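Local coordinates for beta-galactosidase (Trichoderma reesei, PDB 3OG2), which probably hydrolyses terminal non-reducing beta-D-galactose residues of beta-D-galactosides, as a glycoside hydrolase of family 35, at residues F477-V482 with I615-K619; G620-L624 with D640-H644; T732-S736 with A800-L805; F738-V742 with L960-E964. All blocks are in the same frame, centred on the assembly; numbering follows the deposited sequence. Where two conformers were deposited one is given.

From the N terminus, the chain first passes residues 477-482, which meet 615-619 in contact 1 after a loop of 132 residues and join beta-galactosidase domains 2 and 3. Contact 2 starts at the very next residue, 620, and closes after a much shorter excursion, inside domain 3; the two are in series yet touch, through the Lys480-Asp640 salt bridge and Ile617 against Trp641. On the opposite side of the chain's centre, contacts 3 and 4 cross: 738-742 lies within the loop closed by contact 3, whereas 960-964 comes later. They touch through a probable Thr732 OG1-Ser740 OG hydrogen bond. Contact 3 pairs strands of one sheet; contact 4 ties together two all-beta regions.

Contact 1: residues F477-V482 with I615-K619; sequences FAEKTV and IGIPK
Phe477 lays its ring on Gly616 where a beta-hairpin of domain 2, linking strands 470-476 and 481-487, abuts the loop that leaves strand 612-615 of domain 3. The aromatic part is a CH-pi contact: Gly616 CA stands 3.5 Å from the centroid of the Phe477 ring and 2° off its normal, almost exactly over the middle. With CG opposite the carbonyl carbon (chi1 -61°), the phenyl group turns this face to the loop. A side chain on Gly616 would run into the ring near CZ, and the backbone conformation there independently suits a glycine.

Apolar contact continues beside the ring. Val482 and Ile615 cross at about a right angle, their CG2 methyls 3.9 Å apart, and both also touch Tyr548. The extended chain of Lys480 passes close to Ile615 and delivers NZ to a salt bridge with Asp640 and a hydrogen bond with Tyr548.

The outer part is polar and slacker. Glu479 bends at its second torsion, bringing OE2 to 3.6 Å from Ile617 O without bonding, while its OE1 is buried with no partner in the model. Lys619 NZ, 5.4 Å from Glu479 OE2, may ease the carboxylate's charge at a distance, and its CD lies against the methyl of Ala478. A water accepts from Ala478 N at 3.0 Å and donates weakly to Ile617 O.

Contact 2: residues G620-L624 with D640-H644; sequences GISKL and DWIAH
Trp641 drives the six-membered end of its indole into the bend at Ile621 and Ser622, a clear instance of one large side chain reaching across an intervening strand, 629-635, to the loop that leads into strand 623-626. The packing is close along this end. Ile621 O lies near the ring plane, at the edge, 3.5 Å from Trp641 CZ2, and Lys623 O occupies a comparable edge position 3.7 Å from CZ3. The CG2 methyl of Ile621 meets Trp641 CH2 at 3.7 Å from one side of the ring plane, the two side chains crossing at about a right angle; from the other side Leu624 CB approaches Trp641 CZ3 obliquely at 3.8 Å. With CG trans to the backbone N (chi1 -178°), Leu624 sends CD2 on to the methyl of Ala643, 3.6 Å away.

The other side is looser. Ser622 and Lys623 direct their CB atoms away from strand 641-643 and are exposed; they contribute mainly backbone to the contact, while the ethyl branch of Ile621 also leads off.

Were Trp641 an alanine, Tyr633 would probably lose the ring stacked on it, and a gap would be likely to open beneath the bend at 621-622.

Within the mixed sheet of domain 3, strand 629-635, which carries Tyr633, runs between 641-643 and 623-626; strand 612-615 flanks the tryptophan strand, and 599-605 lies beyond Leu624.

Contact 3: residues T732-S736 with A800-L805; sequences TQGGS and APRGIL
An antiparallel bridge between Gln733 and Gly803 joins strand 726-733 to strand 803-811, an outer strand of a three-stranded sheet consistent with the beta-sandwich of a galactose-binding-like domain. Gln733 and Gly803 form the hydrogen-bonded pair: Gln733 N reaches Gly803 O at 2.9 Å, and the return bond from Gly803 N to Gln733 O has the same length. Thr732 and Ile804 make the neighbouring non-hydrogen-bonded pair, where Thr732 CA also approaches Gly803 O at 3.3 Å in a CA-H...O contact.

Side chains add to the pairing. With CG trans to the backbone N (chi1 177°) and the chain extended, Gln733 brings NE2 to Pro801 O, 2.8 Å away, in a nearly straight bond (169°), with the oxygen in the amide plane. Arg802 NH1 gives the same oxygen a second bond, of 3.0 Å, from above the carbonyl plane; amide and guanidinium stand 87° apart. One guanidinium face lies over the Gly734-Gly735 peptide, Gly735 N being 3.6 Å above its plane, and a side chain on Gly735 would crowd NH2. That NH2 is held by Asp788 and by Gly786 O.

Replacing Arg802 by a leucine would probably leave Asp788 without this opposite charge and Pro801 O without its second donor.

Leu805 packs on the aliphatic part of Gln733, its CD1 3.7 Å from Gln733 CB.

Contact 4: residues F738-V742 with L960-E964; sequences FASSV and LWALE
Trp961 meets Ser741 edge-on, its indole N-H directed at the serine hydroxyl. The bond from Trp961 NE1 to Ser741 OG is 2.9 Å long and somewhat bent (144°), with the oxygen only 10° out of the ring plane. With CG trans to the backbone N (chi1 173°), the indole projects toward the other segment, and its N-H edge meets the serine. Ser741 CB is also at the edge, whereas Ala739 O comes in obliquely, 3.7 Å from Trp961 CH2.

Leu963 approaches from another direction. Its CD2 lies 3.5 Å above the plane of the indole of Trp961, offset toward the rim, and fills the angle between ring face and opposing strand: the same methyl is 4.0 Å from Ala739 CB and 3.7 Å from Ser741 OG. Hydroxyl at the ring edge and methyl over the ring face thus meet in a buried corner.

Ser741 OG is further hydrogen-bonded to Ser751 OG, which also bonds Leu963 O, so a short polar chain leads back to the tryptophan's own segment. Arg918 packs on Ala739, Trp961 and Leu963 alike. Here strand 740-744 of one all-beta region faces the end of strand 953-962 of another, an interface between sheets of two domains consistent with galactose-binding-like beta-sandwiches.

Contact 1: residues F477-V482 with I615-K619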
loop_
_atom_site.group_PDB
_atom_site.type_symbol
_atom_site.label_atom_id
_atom_site.label_comp_id
_atom_site.label_asym_id
_atom_site.label_seq_id
_atom_site.Cartn_x
_atom_site.Cartn_y
_atom_site.Cartn_z
ATOM N N PHE A 477 -0.083 -34.786 9.160
ATOM C CA PHE A 477 1.307 -34.994 9.489
ATOM C C PHE A 477 1.561 -36.495 9.508
ATOM O O PHE A 477 0.674 -37.324 9.316
ATOM C CB PHE A 477 1.634 -34.363 10.838
ATOM C CG PHE A 477 1.394 -32.870 10.834
ATOM C CD1 PHE A 477 2.193 -32.057 10.075
ATOM C CD2 PHE A 477 0.371 -32.275 11.572
ATOM C CE1 PHE A 477 1.965 -30.694 10.040
ATOM C CE2 PHE A 477 0.179 -30.911 11.570
ATOM C CZ PHE A 477 1.001 -30.084 10.824
ATOM N N ALA A 478 2.808 -36.874 9.727
ATOM C CA ALA A 478 3.056 -38.313 9.510
ATOM C C ALA A 478 2.353 -39.185 10.542
ATOM O O ALA A 478 2.059 -40.355 10.288
ATOM C CB ALA A 478 4.550 -38.529 9.469
ATOM N N GLU A 479 2.019 -38.694 11.727
ATOM C CA GLU A 479 1.522 -39.548 12.805
ATOM C C GLU A 479 0.152 -39.108 13.302
ATOM O O GLU A 479 -0.557 -39.781 14.056
ATOM C CB GLU A 479 2.599 -39.525 13.892
ATOM C CG GLU A 479 2.887 -38.213 14.555
ATOM C CD GLU A 479 3.589 -37.121 13.789
ATOM O OE1 GLU A 479 3.199 -36.719 12.679
ATOM O OE2 GLU A 479 4.607 -36.577 14.294
ATOM N N LYS A 480 -0.288 -37.935 12.912
ATOM C CA LYS A 480 -1.543 -37.375 13.357
ATOM C C LYS A 480 -2.068 -36.407 12.264
ATOM O O LYS A 480 -1.287 -35.894 11.463
ATOM C CB LYS A 480 -1.473 -36.610 14.668
ATOM C CG LYS A 480 -0.457 -35.512 14.906
ATOM C CD LYS A 480 -0.658 -34.716 16.191
ATOM C CE LYS A 480 0.410 -33.650 16.493
ATOM N NZ LYS A 480 0.073 -32.911 17.790
ATOM N N THR A 481 -3.360 -36.173 12.295
ATOM C CA THR A 481 -3.971 -35.064 11.547
ATOM C C THR A 481 -4.366 -34.003 12.551
ATOM O O THR A 481 -4.928 -34.356 13.587
ATOM C CB THR A 481 -5.180 -35.564 10.741
ATOM O OG1 THR A 481 -4.741 -36.535 9.781
ATOM C CG2 THR A 481 -5.859 -34.470 9.939
ATOM N N VAL A 482 -4.046 -32.747 12.278
ATOM C CA VAL A 482 -4.356 -31.674 13.209
ATOM C C VAL A 482 -5.367 -30.756 12.586
ATOM O O VAL A 482 -5.231 -30.410 11.389
ATOM C CB VAL A 482 -3.059 -30.910 13.522
ATOM C CG1 VAL A 482 -3.388 -29.594 14.201
ATOM C CG2 VAL A 482 -2.174 -31.771 14.392
ATOM N N ILE A 615 3.695 -27.518 16.371
ATOM C CA ILE A 615 2.742 -28.628 16.192
ATOM C C ILE A 615 2.955 -29.260 14.847
ATOM O O ILE A 615 2.944 -28.532 13.826
ATOM C CB ILE A 615 1.307 -28.081 16.361
ATOM C CG1 ILE A 615 1.093 -27.494 17.772
ATOM C CG2 ILE A 615 0.251 -29.125 16.029
ATOM C CD1 ILE A 615 -0.094 -26.534 17.852
ATOM N N GLY A 616 3.177 -30.560 14.808
ATOM C CA GLY A 616 3.408 -31.249 13.538
ATOM C C GLY A 616 4.868 -31.354 13.224
ATOM O O GLY A 616 5.347 -30.855 12.213
ATOM N N ILE A 617 5.649 -31.988 14.072
ATOM C CA ILE A 617 7.080 -32.134 13.840
ATOM C C ILE A 617 7.378 -33.100 12.697
ATOM O O ILE A 617 6.896 -34.212 12.807
ATOM C CB ILE A 617 7.704 -32.665 15.164
ATOM C CG1 ILE A 617 7.286 -31.844 16.397
ATOM C CG2 ILE A 617 9.205 -32.760 14.956
ATOM C CD1 ILE A 617 7.513 -30.387 16.240
ATOM N N PRO A 618 8.131 -32.713 11.656
ATOM C CA PRO A 618 8.363 -33.648 10.556
ATOM C C PRO A 618 9.115 -34.869 11.095
ATOM O O PRO A 618 9.872 -34.886 12.105
ATOM C CB PRO A 618 9.189 -32.853 9.557
ATOM C CG PRO A 618 9.123 -31.439 9.994
ATOM C CD PRO A 618 8.787 -31.422 11.471
ATOM N N LYS A 619 8.896 -35.976 10.373
ATOM C CA LYS A 619 9.495 -37.244 10.764
ATOM C C LYS A 619 11.002 -37.171 10.844
ATOM O O LYS A 619 11.628 -36.604 9.949
ATOM C CB LYS A 619 9.122 -38.321 9.752
ATOM C CG LYS A 619 9.310 -39.730 10.297
ATOM C CD LYS A 619 7.992 -40.507 10.160
ATOM C CE LYS A 619 7.772 -41.404 11.370
ATOM N NZ LYS A 619 6.460 -41.140 12.028
HETATM O O HOH W 1 4.865 -34.719 10.134
#

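Contact 2: residues G620-L624 with D640-H644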
loop_
_atom_site.group_PDB
_atom_site.type_symbol
_atom_site.label_atom_id
_atom_site.label_comp_id
_atom_site.label_asym_id
_atom_site.label_seq_id
_atom_site.Cartn_x
_atom_site.Cartn_y
_atom_site.Cartn_z
ATOM N N GLY A 620 11.625 -37.747 11.866
ATOM C CA GLY A 620 13.086 -37.715 11.846
ATOM C C GLY A 620 13.686 -36.446 12.413
ATOM O O GLY A 620 14.918 -36.298 12.559
ATOM N N ILE A 621 12.875 -35.441 12.754
ATOM C CA ILE A 621 13.491 -34.203 13.287
ATOM C C ILE A 621 13.490 -34.201 14.805
ATOM O O ILE A 621 12.486 -34.497 15.460
ATOM C CB ILE A 621 12.690 -33.010 12.760
ATOM C CG1 ILE A 621 12.969 -32.677 11.300
ATOM C CG2 ILE A 621 12.886 -31.775 13.635
ATOM C CD1 ILE A 621 14.044 -33.360 10.511
ATOM N N SER A 622 14.613 -33.850 15.405
ATOM C CA SER A 622 14.731 -33.928 16.857
ATOM C C SER A 622 15.408 -32.682 17.414
ATOM O O SER A 622 15.531 -32.604 18.634
ATOM C CB SER A 622 15.551 -35.132 17.312
ATOM O OG SER A 622 16.833 -35.133 16.670
ATOM N N LYS A 623 15.839 -31.746 16.623
ATOM C CA LYS A 623 16.498 -30.516 17.090
ATOM C C LYS A 623 15.696 -29.305 16.612
ATOM O O LYS A 623 15.059 -29.352 15.544
ATOM C CB LYS A 623 17.950 -30.463 16.594
ATOM C CG LYS A 623 18.823 -31.550 17.287
ATOM C CD LYS A 623 20.198 -31.464 16.636
ATOM C CE LYS A 623 21.111 -32.587 17.144
ATOM N NZ LYS A 623 22.355 -32.063 17.774
ATOM N N LEU A 624 15.767 -28.268 17.414
ATOM C CA LEU A 624 15.087 -27.000 17.137
ATOM C C LEU A 624 16.079 -25.840 17.134
ATOM O O LEU A 624 16.964 -25.778 17.984
ATOM C CB LEU A 624 14.013 -26.791 18.196
ATOM C CG LEU A 624 13.205 -25.507 17.984
ATOM C CD1 LEU A 624 12.350 -25.571 16.700
ATOM C CD2 LEU A 624 12.344 -25.275 19.210
ATOM N N ASP A 640 3.836 -32.310 20.663
ATOM C CA ASP A 640 4.140 -30.917 20.286
ATOM C C ASP A 640 5.366 -30.471 21.078
ATOM O O ASP A 640 5.643 -30.994 22.169
ATOM C CB ASP A 640 2.943 -30.030 20.595
ATOM C CG ASP A 640 1.706 -30.471 19.853
ATOM O OD1 ASP A 640 1.843 -30.990 18.725
ATOM O OD2 ASP A 640 0.570 -30.291 20.299
ATOM N N TRP A 641 6.083 -29.527 20.544
ATOM C CA TRP A 641 7.264 -29.010 21.221
ATOM C C TRP A 641 6.956 -27.646 21.815
ATOM O O TRP A 641 6.417 -26.785 21.098
ATOM C CB TRP A 641 8.411 -28.888 20.256
ATOM C CG TRP A 641 8.978 -30.186 19.785
ATOM C CD1 TRP A 641 8.592 -31.445 20.113
ATOM C CD2 TRP A 641 10.065 -30.293 18.867
ATOM N NE1 TRP A 641 9.394 -32.328 19.438
ATOM C CE2 TRP A 641 10.307 -31.681 18.666
ATOM C CE3 TRP A 641 10.848 -29.340 18.182
ATOM C CZ2 TRP A 641 11.325 -32.133 17.812
ATOM C CZ3 TRP A 641 11.856 -29.830 17.340
ATOM C CH2 TRP A 641 12.075 -31.180 17.167
ATOM N N ILE A 642 7.329 -27.409 23.075
ATOM C CA ILE A 642 7.126 -26.081 23.663
ATOM C C ILE A 642 8.513 -25.541 24.012
ATOM O O ILE A 642 9.236 -26.128 24.841
ATOM C CB ILE A 642 6.218 -26.093 24.883
ATOM C CG1 ILE A 642 4.857 -26.710 24.510
ATOM C CG2 ILE A 642 6.042 -24.678 25.416
ATOM C CD1 ILE A 642 4.593 -27.886 25.424
ATOM N N ALA A 643 8.841 -24.451 23.365
ATOM C CA ALA A 643 10.177 -23.849 23.497
ATOM C C ALA A 643 10.088 -22.432 24.046
ATOM O O ALA A 643 9.040 -21.763 23.933
ATOM C CB ALA A 643 10.883 -23.930 22.153
ATOM N N HIS A 644 11.206 -21.997 24.612
ATOM C CA HIS A 644 11.239 -20.681 25.256
ATOM C C HIS A 644 12.438 -19.905 24.753
ATOM O O HIS A 644 13.427 -19.761 25.485
ATOM C CB HIS A 644 11.337 -20.874 26.796
ATOM C CG HIS A 644 10.173 -21.688 27.272
ATOM N ND1 HIS A 644 8.927 -21.109 27.514
ATOM C CD2 HIS A 644 9.999 -23.003 27.503
ATOM C CE1 HIS A 644 8.057 -22.026 27.891
ATOM N NE2 HIS A 644 8.692 -23.188 27.901
#

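Contact 3: residues T732-S736 with A800-L805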
loop_
_atom_site.group_PDB
_atom_site.type_symbol
_atom_site.label_atom_id
_atom_site.label_comp_id
_atom_site.label_asym_id
_atom_site.label_seq_id
_atom_site.Cartn_x
_atom_site.Cartn_y
_atom_site.Cartn_z
ATOM N N THR A 732 -2.104 31.698 -9.525
ATOM C CA THR A 732 -1.146 30.583 -9.416
ATOM C C THR A 732 -1.841 29.266 -9.242
ATOM O O THR A 732 -2.987 29.169 -8.778
ATOM C CB THR A 732 -0.126 30.831 -8.271
ATOM O OG1 THR A 732 -0.863 31.018 -7.027
ATOM C CG2 THR A 732 0.750 32.043 -8.525
ATOM N N GLN A 733 -1.161 28.170 -9.595
ATOM C CA GLN A 733 -1.771 26.853 -9.467
ATOM C C GLN A 733 -0.674 25.878 -9.097
ATOM O O GLN A 733 0.322 25.719 -9.837
ATOM C CB GLN A 733 -2.477 26.457 -10.764
ATOM C CG GLN A 733 -3.054 25.037 -10.645
ATOM C CD GLN A 733 -4.105 24.787 -11.694
ATOM O OE1 GLN A 733 -5.281 25.140 -11.482
ATOM N NE2 GLN A 733 -3.727 24.214 -12.844
ATOM N N GLY A 734 -0.852 25.178 -7.985
ATOM C CA GLY A 734 0.138 24.199 -7.548
ATOM C C GLY A 734 -0.438 22.839 -7.200
ATOM O O GLY A 734 0.294 21.969 -6.756
ATOM N N GLY A 735 -1.751 22.626 -7.369
ATOM C CA GLY A 735 -2.337 21.377 -6.869
ATOM C C GLY A 735 -2.894 21.606 -5.458
ATOM O O GLY A 735 -2.484 22.570 -4.773
ATOM N N SER A 736 -3.801 20.747 -5.020
ATOM C CA SER A 736 -4.410 20.915 -3.697
ATOM C C SER A 736 -3.331 21.130 -2.612
ATOM O O SER A 736 -2.292 20.466 -2.587
ATOM C CB SER A 736 -5.135 19.624 -3.310
ATOM O OG SER A 736 -6.121 19.330 -4.296
ATOM N N ALA A 800 -3.471 19.508 -15.915
ATOM C CA ALA A 800 -3.574 20.768 -15.167
ATOM C C ALA A 800 -2.180 21.321 -14.886
ATOM O O ALA A 800 -1.382 20.614 -14.264
ATOM C CB ALA A 800 -4.317 20.547 -13.868
ATOM N N PRO A 801 -1.838 22.500 -15.349
ATOM C CA PRO A 801 -0.450 22.970 -15.198
ATOM C C PRO A 801 -0.107 23.374 -13.780
ATOM O O PRO A 801 -0.960 23.537 -12.890
ATOM C CB PRO A 801 -0.359 24.148 -16.162
ATOM C CG PRO A 801 -1.722 24.562 -16.433
ATOM C CD PRO A 801 -2.650 23.358 -16.215
ATOM N N ARG A 802 1.188 23.580 -13.616
ATOM C CA ARG A 802 1.712 24.109 -12.342
ATOM C C ARG A 802 2.461 25.368 -12.668
ATOM O O ARG A 802 3.284 25.374 -13.627
ATOM C CB ARG A 802 2.654 23.119 -11.667
ATOM C CG ARG A 802 1.934 21.776 -11.427
ATOM C CD ARG A 802 0.922 21.933 -10.306
ATOM N NE ARG A 802 0.171 20.738 -9.942
ATOM C CZ ARG A 802 -1.136 20.577 -10.233
ATOM N NH1 ARG A 802 -1.808 21.464 -10.956
ATOM N NH2 ARG A 802 -1.726 19.485 -9.781
ATOM N N GLY A 803 2.240 26.451 -11.907
ATOM C CA GLY A 803 2.955 27.684 -12.153
ATOM C C GLY A 803 1.956 28.833 -12.144
ATOM O O GLY A 803 1.109 28.949 -11.236
ATOM N N ILE A 804 2.099 29.714 -13.120
ATOM C CA ILE A 804 1.277 30.928 -13.192
ATOM C C ILE A 804 0.306 30.751 -14.341
ATOM O O ILE A 804 0.701 30.592 -15.485
ATOM C CB ILE A 804 2.148 32.183 -13.369
ATOM C CG1 ILE A 804 3.066 32.363 -12.133
ATOM C CG2 ILE A 804 1.300 33.428 -13.632
ATOM C CD1 ILE A 804 4.184 33.358 -12.335
ATOM N N LEU A 805 -0.993 30.758 -14.004
ATOM C CA LEU A 805 -2.045 30.609 -15.018
ATOM C C LEU A 805 -2.336 31.919 -15.700
ATOM O O LEU A 805 -2.793 31.910 -16.858
ATOM C CB LEU A 805 -3.354 30.163 -14.308
ATOM C CG LEU A 805 -3.271 28.823 -13.612
ATOM C CD1 LEU A 805 -4.629 28.488 -13.000
ATOM C CD2 LEU A 805 -2.838 27.757 -14.596
#

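Contact 4: residues F738-V742 with L960-E964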
loop_
_atom_site.group_PDB
_atom_site.type_symbol
_atom_site.label_atom_id
_atom_site.label_comp_id
_atom_site.label_asym_id
_atom_site.label_seq_id
_atom_site.Cartn_x
_atom_site.Cartn_y
_atom_site.Cartn_z
ATOM N N PHE A 738 -1.327 23.548 -2.155
ATOM C CA PHE A 738 -0.106 24.278 -2.518
ATOM C C PHE A 738 -0.106 25.619 -1.797
ATOM O O PHE A 738 -1.079 26.026 -1.137
ATOM C CB PHE A 738 0.006 24.498 -4.039
ATOM C CG PHE A 738 -0.718 25.729 -4.557
ATOM C CD1 PHE A 738 -2.122 25.863 -4.497
ATOM C CD2 PHE A 738 0.028 26.796 -5.100
ATOM C CE1 PHE A 738 -2.735 27.012 -4.966
ATOM C CE2 PHE A 738 -0.600 27.938 -5.582
ATOM C CZ PHE A 738 -1.969 28.058 -5.497
ATOM N N ALA A 739 1.018 26.331 -1.945
ATOM C CA ALA A 739 1.097 27.730 -1.503
ATOM C C ALA A 739 1.971 28.484 -2.498
ATOM O O ALA A 739 2.718 27.883 -3.285
ATOM C CB ALA A 739 1.765 27.862 -0.140
ATOM N N SER A 740 1.931 29.796 -2.424
ATOM C CA SER A 740 2.813 30.605 -3.257
ATOM C C SER A 740 3.204 31.873 -2.487
ATOM O O SER A 740 2.403 32.348 -1.655
ATOM C CB SER A 740 2.182 30.919 -4.599
ATOM O OG SER A 740 0.925 31.562 -4.546
ATOM N N SER A 741 4.366 32.399 -2.739
ATOM C CA SER A 741 4.856 33.599 -2.068
ATOM C C SER A 741 5.473 34.530 -3.119
ATOM O O SER A 741 6.062 34.044 -4.104
ATOM C CB SER A 741 5.931 33.236 -1.047
ATOM O OG SER A 741 5.380 32.446 -0.008
ATOM N N VAL A 742 5.389 35.832 -2.876
ATOM C CA VAL A 742 5.804 36.861 -3.856
ATOM C C VAL A 742 6.690 37.915 -3.195
ATOM O O VAL A 742 6.312 38.436 -2.133
ATOM C CB VAL A 742 4.575 37.554 -4.458
ATOM C CG1 VAL A 742 4.961 38.653 -5.455
ATOM C CG2 VAL A 742 3.627 36.510 -5.099
ATOM N N LEU A 960 12.772 25.160 5.507
ATOM C CA LEU A 960 11.762 25.926 6.243
ATOM C C LEU A 960 11.355 27.101 5.373
ATOM O O LEU A 960 12.188 27.982 5.125
ATOM C CB LEU A 960 12.373 26.395 7.582
ATOM C CG LEU A 960 11.513 27.367 8.390
ATOM C CD1 LEU A 960 10.245 26.652 8.807
ATOM C CD2 LEU A 960 12.306 27.898 9.572
ATOM N N TRP A 961 10.098 27.120 4.959
ATOM C CA TRP A 961 9.528 28.183 4.154
ATOM C C TRP A 961 8.524 28.891 5.067
ATOM O O TRP A 961 7.434 28.343 5.316
ATOM C CB TRP A 961 8.922 27.602 2.871
ATOM C CG TRP A 961 8.142 28.538 1.995
ATOM C CD1 TRP A 961 7.906 29.893 2.055
ATOM C CD2 TRP A 961 7.426 28.143 0.800
ATOM N NE1 TRP A 961 7.119 30.333 1.016
ATOM C CE2 TRP A 961 6.811 29.260 0.232
ATOM C CE3 TRP A 961 7.283 26.884 0.197
ATOM C CZ2 TRP A 961 6.034 29.199 -0.940
ATOM C CZ3 TRP A 961 6.525 26.798 -0.955
ATOM C CH2 TRP A 961 5.910 27.947 -1.512
ATOM N N ALA A 962 8.921 30.088 5.495
ATOM C CA ALA A 962 8.046 30.919 6.343
ATOM C C ALA A 962 7.145 31.731 5.404
ATOM O O ALA A 962 7.664 32.467 4.533
ATOM C CB ALA A 962 8.880 31.845 7.172
ATOM N N LEU A 963 5.838 31.617 5.521
ATOM C CA LEU A 963 4.919 32.193 4.571
ATOM C C LEU A 963 4.519 33.621 4.910
ATOM O O LEU A 963 3.997 34.287 4.029
ATOM C CB LEU A 963 3.625 31.332 4.558
ATOM C CG LEU A 963 3.845 29.949 3.937
ATOM C CD1 LEU A 963 2.760 28.989 4.418
ATOM C CD2 LEU A 963 3.843 30.076 2.422
ATOM N N GLU A 964 4.682 34.053 6.167
ATOM C CA GLU A 964 4.239 35.343 6.580
ATOM C C GLU A 964 5.434 36.176 7.022
ATOM O O GLU A 964 6.532 35.698 7.284
ATOM C CB GLU A 964 3.193 35.200 7.698
ATOM C CG GLU A 964 1.907 34.601 7.100
ATOM C CD GLU A 964 0.756 34.498 8.063
ATOM O OE1 GLU A 964 0.925 34.692 9.292
ATOM O OE2 GLU A 964 -0.366 34.196 7.564
#